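PDB 5YH1: member of s1p family of ribosomal proteins from Pyrococcus furiosus, which probably acts as an exonuclease on nucleic acids, this chain being its manganese-binding DHH domain. Local coordinates for residues E215-T227 and Y239-L253. Residues are numbered along the deposited sequence; the frame is centred on the assembly and turned at random.
Sequences EDRIKHLPAIAGT and YLEYAKEKGLDEEDL
Apolar packing centres on Ala223, whose CB enters as a knob among Tyr239, Leu240, Ala243 and Leu253, 3.7 Å from Ala243 CB. With so small a knob, the axes of helix segments 221-227 and 239-245 approach to 7.6 Å while crossing at -117°. Pro222 CB lies over one face of the Tyr239 ring, 3.5 Å from its centroid and 21° off the normal, a CH-pi contact; Tyr239 OH is hydrogen-bonded to Glu205 OE2. Leu253 CD2 meets Ile224 CG1 at 3.5 Å. Within the DHH domain, helix 221-229, which carries the manganese ligand Asp229, packs against the start of helix 250-267 and against helix 234-245, which ends in a Schellman motif with Gly247 at C-prime.

Lys246, extended beyond CG, crosses the His220 ring with CD 4.1 Å from the ring centroid and 29° off the normal, an off-centre CH-pi contact. Its NZ donates a direct hydrogen bond to Asp216 O at 2.6 Å, in the carbonyl plane. A methionine here would probably leave Asp216 O without this donor and helix 215-218 without this bond to the end of helix 234-245. One water joins Lys219 O, Ala223 N and Tyr239 O; another links Lys219 NZ, salt-bridged to Asp216 OD1, with Glu245 OE1.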
loop_
_atom_site.group_PDB
_atom_site.type_symbol
_atom_site.label_atom_id
_atom_site.label_comp_id
_atom_site.label_asym_id
_atom_site.label_seq_id
_atom_site.Cartn_x
_atom_site.Cartn_y
_atom_site.Cartn_z
ATOM N N GLU A 215 35.203 -9.880 -8.985
ATOM C CA GLU A 215 35.084 -10.374 -10.357
ATOM C C GLU A 215 34.625 -11.830 -10.445
ATOM O O GLU A 215 33.676 -12.146 -11.168
ATOM C CB GLU A 215 36.410 -10.195 -11.123
ATOM C CG GLU A 215 36.401 -10.855 -12.496
ATOM C CD GLU A 215 37.601 -10.510 -13.359
ATOM O OE1 GLU A 215 37.680 -9.388 -13.894
ATOM O OE2 GLU A 215 38.451 -11.388 -13.543
ATOM N N ASP A 216 35.296 -12.716 -9.721
ATOM C CA ASP A 216 35.016 -14.148 -9.846
ATOM C C ASP A 216 33.622 -14.488 -9.319
ATOM O O ASP A 216 32.957 -15.376 -9.837
ATOM C CB ASP A 216 36.082 -14.983 -9.132
ATOM C CG ASP A 216 37.418 -15.021 -9.888
ATOM O OD1 ASP A 216 37.497 -14.628 -11.074
ATOM O OD2 ASP A 216 38.407 -15.464 -9.284
ATOM N N ARG A 217 33.182 -13.759 -8.302
ATOM C CA ARG A 217 31.855 -13.954 -7.728
ATOM C C ARG A 217 30.730 -13.556 -8.689
ATOM O O ARG A 217 29.714 -14.224 -8.748
ATOM C CB ARG A 217 31.738 -13.153 -6.429
ATOM C CG ARG A 217 30.480 -13.439 -5.634
ATOM C CD ARG A 217 30.434 -12.606 -4.374
ATOM N NE ARG A 217 31.456 -13.019 -3.421
ATOM C CZ ARG A 217 31.390 -14.105 -2.649
ATOM N NH1 ARG A 217 30.342 -14.926 -2.690
ATOM N NH2 ARG A 217 32.394 -14.375 -1.825
ATOM N N ILE A 218 30.918 -12.481 -9.451
ATOM C CA ILE A 218 29.832 -11.917 -10.268
ATOM C C ILE A 218 29.961 -12.073 -11.782
ATOM O O ILE A 218 29.065 -11.661 -12.509
ATOM C CB ILE A 218 29.632 -10.409 -9.982
ATOM C CG1 ILE A 218 30.795 -9.570 -10.510
ATOM C CG2 ILE A 218 29.443 -10.162 -8.494
ATOM C CD1 ILE A 218 30.551 -8.084 -10.405
ATOM N N LYS A 219 31.052 -12.660 -12.274
ATOM C CA LYS A 219 31.300 -12.671 -13.727
ATOM C C LYS A 219 30.279 -13.464 -14.545
ATOM O O LYS A 219 30.195 -13.290 -15.762
ATOM C CB LYS A 219 32.726 -13.131 -14.056
ATOM C CG LYS A 219 33.068 -14.534 -13.602
ATOM C CD LYS A 219 34.557 -14.766 -13.724
ATOM C CE LYS A 219 34.931 -16.170 -13.281
ATOM N NZ LYS A 219 36.407 -16.304 -13.306
ATOM N N HIS A 220 29.497 -14.314 -13.883
ATOM C CA HIS A 220 28.369 -15.019 -14.522
ATOM C C HIS A 220 27.038 -14.242 -14.566
ATOM O O HIS A 220 26.085 -14.666 -15.240
ATOM C CB HIS A 220 28.137 -16.358 -13.819
ATOM C CG HIS A 220 27.527 -16.224 -12.460
ATOM N ND1 HIS A 220 28.230 -15.762 -11.368
ATOM C CD2 HIS A 220 26.272 -16.467 -12.022
ATOM C CE1 HIS A 220 27.438 -15.741 -10.313
ATOM N NE2 HIS A 220 26.244 -16.166 -10.684
ATOM N N LEU A 221 26.957 -13.117 -13.853
ATOM C CA LEU A 221 25.704 -12.339 -13.784
ATOM C C LEU A 221 25.232 -11.820 -15.130
ATOM O O LEU A 221 24.035 -11.853 -15.418
ATOM C CB LEU A 221 25.825 -11.188 -12.779
ATOM C CG LEU A 221 26.012 -11.603 -11.312
ATOM C CD1 LEU A 221 25.901 -10.396 -10.397
ATOM C CD2 LEU A 221 25.004 -12.658 -10.885
ATOM N N PRO A 222 26.165 -11.353 -15.981
ATOM C CA PRO A 222 25.754 -10.896 -17.313
ATOM C C PRO A 222 24.986 -11.935 -18.149
ATOM O O PRO A 222 24.100 -11.569 -18.922
ATOM C CB PRO A 222 27.084 -10.532 -17.978
ATOM C CG PRO A 222 27.971 -10.146 -16.844
ATOM C CD PRO A 222 27.575 -11.033 -15.700
ATOM N N ALA A 223 25.317 -13.211 -17.992
ATOM C CA ALA A 223 24.581 -14.277 -18.665
ATOM C C ALA A 223 23.139 -14.361 -18.186
ATOM O O ALA A 223 22.231 -14.576 -18.989
ATOM C CB ALA A 223 25.280 -15.619 -18.459
ATOM N N ILE A 224 22.931 -14.205 -16.881
ATOM C CA ILE A 224 21.572 -14.190 -16.310
ATOM C C ILE A 224 20.793 -12.973 -16.831
ATOM O O ILE A 224 19.676 -13.104 -17.329
ATOM C CB ILE A 224 21.610 -14.219 -14.762
ATOM C CG1 ILE A 224 22.184 -15.546 -14.273
ATOM C CG2 ILE A 224 20.214 -14.068 -14.183
ATOM C CD1 ILE A 224 22.514 -15.600 -12.801
ATOM N N ALA A 225 21.417 -11.800 -16.764
ATOM C CA ALA A 225 20.782 -10.552 -17.200
ATOM C C ALA A 225 20.381 -10.596 -18.664
ATOM O O ALA A 225 19.244 -10.251 -19.013
ATOM C CB ALA A 225 21.711 -9.381 -16.943
ATOM N N GLY A 226 21.310 -11.046 -19.517
ATOM C CA GLY A 226 21.046 -11.187 -20.956
ATOM C C GLY A 226 19.954 -12.186 -21.280
ATOM O O GLY A 226 19.195 -12.000 -22.228
ATOM N N THR A 227 19.871 -13.253 -20.488
ATOM C CA THR A 227 18.786 -14.219 -20.629
ATOM C C THR A 227 17.459 -13.548 -20.297
ATOM O O THR A 227 16.502 -13.641 -21.060
ATOM C CB THR A 227 19.013 -15.454 -19.736
ATOM O OG1 THR A 227 20.265 -16.060 -20.085
ATOM C CG2 THR A 227 17.891 -16.460 -19.906
ATOM N N TYR A 239 29.563 -13.824 -22.790
ATOM C CA TYR A 239 29.224 -13.806 -21.357
ATOM C C TYR A 239 28.712 -15.181 -20.890
ATOM O O TYR A 239 28.992 -15.602 -19.780
ATOM C CB TYR A 239 28.179 -12.719 -21.039
ATOM C CG TYR A 239 28.724 -11.306 -20.897
ATOM C CD1 TYR A 239 29.701 -11.007 -19.953
ATOM C CD2 TYR A 239 28.232 -10.264 -21.679
ATOM C CE1 TYR A 239 30.183 -9.721 -19.799
ATOM C CE2 TYR A 239 28.714 -8.964 -21.534
ATOM C CZ TYR A 239 29.688 -8.700 -20.590
ATOM O OH TYR A 239 30.189 -7.421 -20.442
ATOM N N LEU A 240 27.975 -15.874 -21.747
ATOM C CA LEU A 240 27.463 -17.216 -21.431
ATOM C C LEU A 240 28.524 -18.225 -20.978
ATOM O O LEU A 240 28.235 -19.131 -20.184
ATOM C CB LEU A 240 26.743 -17.801 -22.643
ATOM C CG LEU A 240 25.345 -17.266 -22.947
ATOM C CD1 LEU A 240 24.857 -17.887 -24.252
ATOM C CD2 LEU A 240 24.365 -17.560 -21.813
ATOM N N GLU A 241 29.740 -18.087 -21.493
ATOM C CA GLU A 241 30.825 -18.996 -21.137
ATOM C C GLU A 241 31.170 -18.947 -19.648
ATOM O O GLU A 241 31.531 -19.968 -19.062
ATOM C CB GLU A 241 32.056 -18.705 -22.005
ATOM C CG GLU A 241 31.883 -19.153 -23.451
ATOM C CD GLU A 241 31.980 -20.664 -23.574
ATOM O OE1 GLU A 241 33.112 -21.188 -23.461
ATOM O OE2 GLU A 241 30.931 -21.327 -23.749
ATOM N N TYR A 242 31.036 -17.778 -19.018
ATOM C CA TYR A 242 31.299 -17.664 -17.577
ATOM C C TYR A 242 30.245 -18.390 -16.738
ATOM O O TYR A 242 30.539 -18.874 -15.647
ATOM C CB TYR A 242 31.359 -16.204 -17.143
ATOM C CG TYR A 242 32.522 -15.441 -17.730
ATOM C CD1 TYR A 242 33.801 -15.566 -17.197
ATOM C CD2 TYR A 242 32.340 -14.596 -18.810
ATOM C CE1 TYR A 242 34.865 -14.868 -17.737
ATOM C CE2 TYR A 242 33.394 -13.901 -19.352
ATOM C CZ TYR A 242 34.652 -14.042 -18.814
ATOM O OH TYR A 242 35.690 -13.327 -19.361
ATOM N N ALA A 243 29.017 -18.444 -17.245
ATOM C CA ALA A 243 27.948 -19.179 -16.577
ATOM C C ALA A 243 28.210 -20.674 -16.719
ATOM O O ALA A 243 28.060 -21.425 -15.762
ATOM C CB ALA A 243 26.586 -18.813 -17.164
ATOM N N LYS A 244 28.601 -21.101 -17.917
ATOM C CA LYS A 244 28.938 -22.514 -18.141
ATOM C C LYS A 244 30.015 -23.035 -17.188
ATOM O O LYS A 244 29.864 -24.118 -16.628
ATOM C CB LYS A 244 29.321 -22.763 -19.602
ATOM C CG LYS A 244 28.141 -23.276 -20.401
ATOM C CD LYS A 244 27.820 -22.463 -21.630
ATOM C CE LYS A 244 26.428 -22.838 -22.100
ATOM N NZ LYS A 244 26.091 -22.303 -23.436
ATOM N N GLU A 245 31.061 -22.243 -16.969
ATOM C CA GLU A 245 32.119 -22.593 -16.015
ATOM C C GLU A 245 31.579 -22.896 -14.624
ATOM O O GLU A 245 32.169 -23.697 -13.911
ATOM C CB GLU A 245 33.152 -21.465 -15.896
ATOM C CG GLU A 245 34.089 -21.332 -17.083
ATOM C CD GLU A 245 34.900 -20.036 -17.069
ATOM O OE1 GLU A 245 35.070 -19.414 -15.985
ATOM O OE2 GLU A 245 35.364 -19.637 -18.165
ATOM N N LYS A 246 30.485 -22.243 -14.230
ATOM C CA LYS A 246 29.869 -22.491 -12.921
ATOM C C LYS A 246 28.747 -23.529 -12.954
ATOM O O LYS A 246 28.056 -23.701 -11.961
ATOM C CB LYS A 246 29.341 -21.185 -12.311
ATOM C CG LYS A 246 30.436 -20.171 -12.038
ATOM C CD LYS A 246 29.997 -19.051 -11.107
ATOM C CE LYS A 246 30.985 -17.893 -11.184
ATOM N NZ LYS A 246 30.807 -16.876 -10.114
ATOM N N GLY A 247 28.558 -24.203 -14.087
ATOM C CA GLY A 247 27.591 -25.291 -14.196
ATOM C C GLY A 247 26.204 -24.850 -14.609
ATOM O O GLY A 247 25.252 -25.619 -14.510
ATOM N N LEU A 248 26.074 -23.609 -15.073
ATOM C CA LEU A 248 24.781 -23.099 -15.516
ATOM C C LEU A 248 24.696 -23.140 -17.031
ATOM O O LEU A 248 25.381 -22.383 -17.718
ATOM C CB LEU A 248 24.584 -21.660 -15.037
ATOM C CG LEU A 248 24.568 -21.439 -13.527
ATOM C CD1 LEU A 248 24.582 -19.947 -13.221
ATOM C CD2 LEU A 248 23.357 -22.110 -12.900
ATOM N N ASP A 249 23.858 -24.012 -17.561
ATOM C CA ASP A 249 23.620 -24.024 -19.000
ATOM C C ASP A 249 22.486 -23.053 -19.325
ATOM O O ASP A 249 21.978 -22.356 -18.444
ATOM C CB ASP A 249 23.353 -25.450 -19.517
ATOM C CG ASP A 249 22.053 -26.036 -19.012
ATOM O OD1 ASP A 249 21.104 -25.281 -18.728
ATOM O OD2 ASP A 249 21.978 -27.277 -18.916
ATOM N N GLU A 250 22.077 -23.030 -20.585
ATOM C CA GLU A 250 21.129 -22.032 -21.062
ATOM C C GLU A 250 19.725 -22.244 -20.482
ATOM O O GLU A 250 18.983 -21.279 -20.274
ATOM C CB GLU A 250 21.095 -22.014 -22.589
ATOM C CG GLU A 250 22.455 -22.359 -23.213
ATOM C CD GLU A 250 22.844 -21.456 -24.347
ATOM O OE1 GLU A 250 21.964 -20.776 -24.904
ATOM O OE2 GLU A 250 24.041 -21.435 -24.679
ATOM N N GLU A 251 19.375 -23.499 -20.202
ATOM C CA GLU A 251 18.079 -23.802 -19.613
ATOM C C GLU A 251 18.062 -23.439 -18.141
ATOM O O GLU A 251 17.052 -22.963 -17.651
ATOM C CB GLU A 251 17.692 -25.269 -19.827
ATOM C CG GLU A 251 17.494 -25.650 -21.300
ATOM C CD GLU A 251 16.610 -24.668 -22.068
ATOM O OE1 GLU A 251 15.481 -24.377 -21.605
ATOM O OE2 GLU A 251 17.044 -24.176 -23.138
ATOM N N ASP A 252 19.180 -23.645 -17.446
ATOM C CA ASP A 252 19.328 -23.194 -16.067
ATOM C C ASP A 252 19.101 -21.681 -15.982
ATOM O O ASP A 252 18.393 -21.199 -15.097
ATOM C CB ASP A 252 20.723 -23.500 -15.527
ATOM C CG ASP A 252 21.011 -24.993 -15.411
ATOM O OD1 ASP A 252 20.081 -25.778 -15.141
ATOM O OD2 ASP A 252 22.192 -25.373 -15.570
ATOM N N LEU A 253 19.722 -20.945 -16.901
ATOM C CA LEU A 253 19.640 -19.491 -16.908
ATOM C C LEU A 253 18.207 -19.035 -17.115
ATOM O O LEU A 253 17.758 -18.121 -16.445
ATOM C CB LEU A 253 20.563 -18.894 -17.980
ATOM C CG LEU A 253 22.053 -19.108 -17.682
ATOM C CD1 LEU A 253 22.921 -18.871 -18.905
ATOM C CD2 LEU A 253 22.513 -18.234 -16.522
HETATM O O HOH W 1 28.411 -13.731 -17.657
HETATM O O HOH W 2 36.702 -17.182 -15.957
#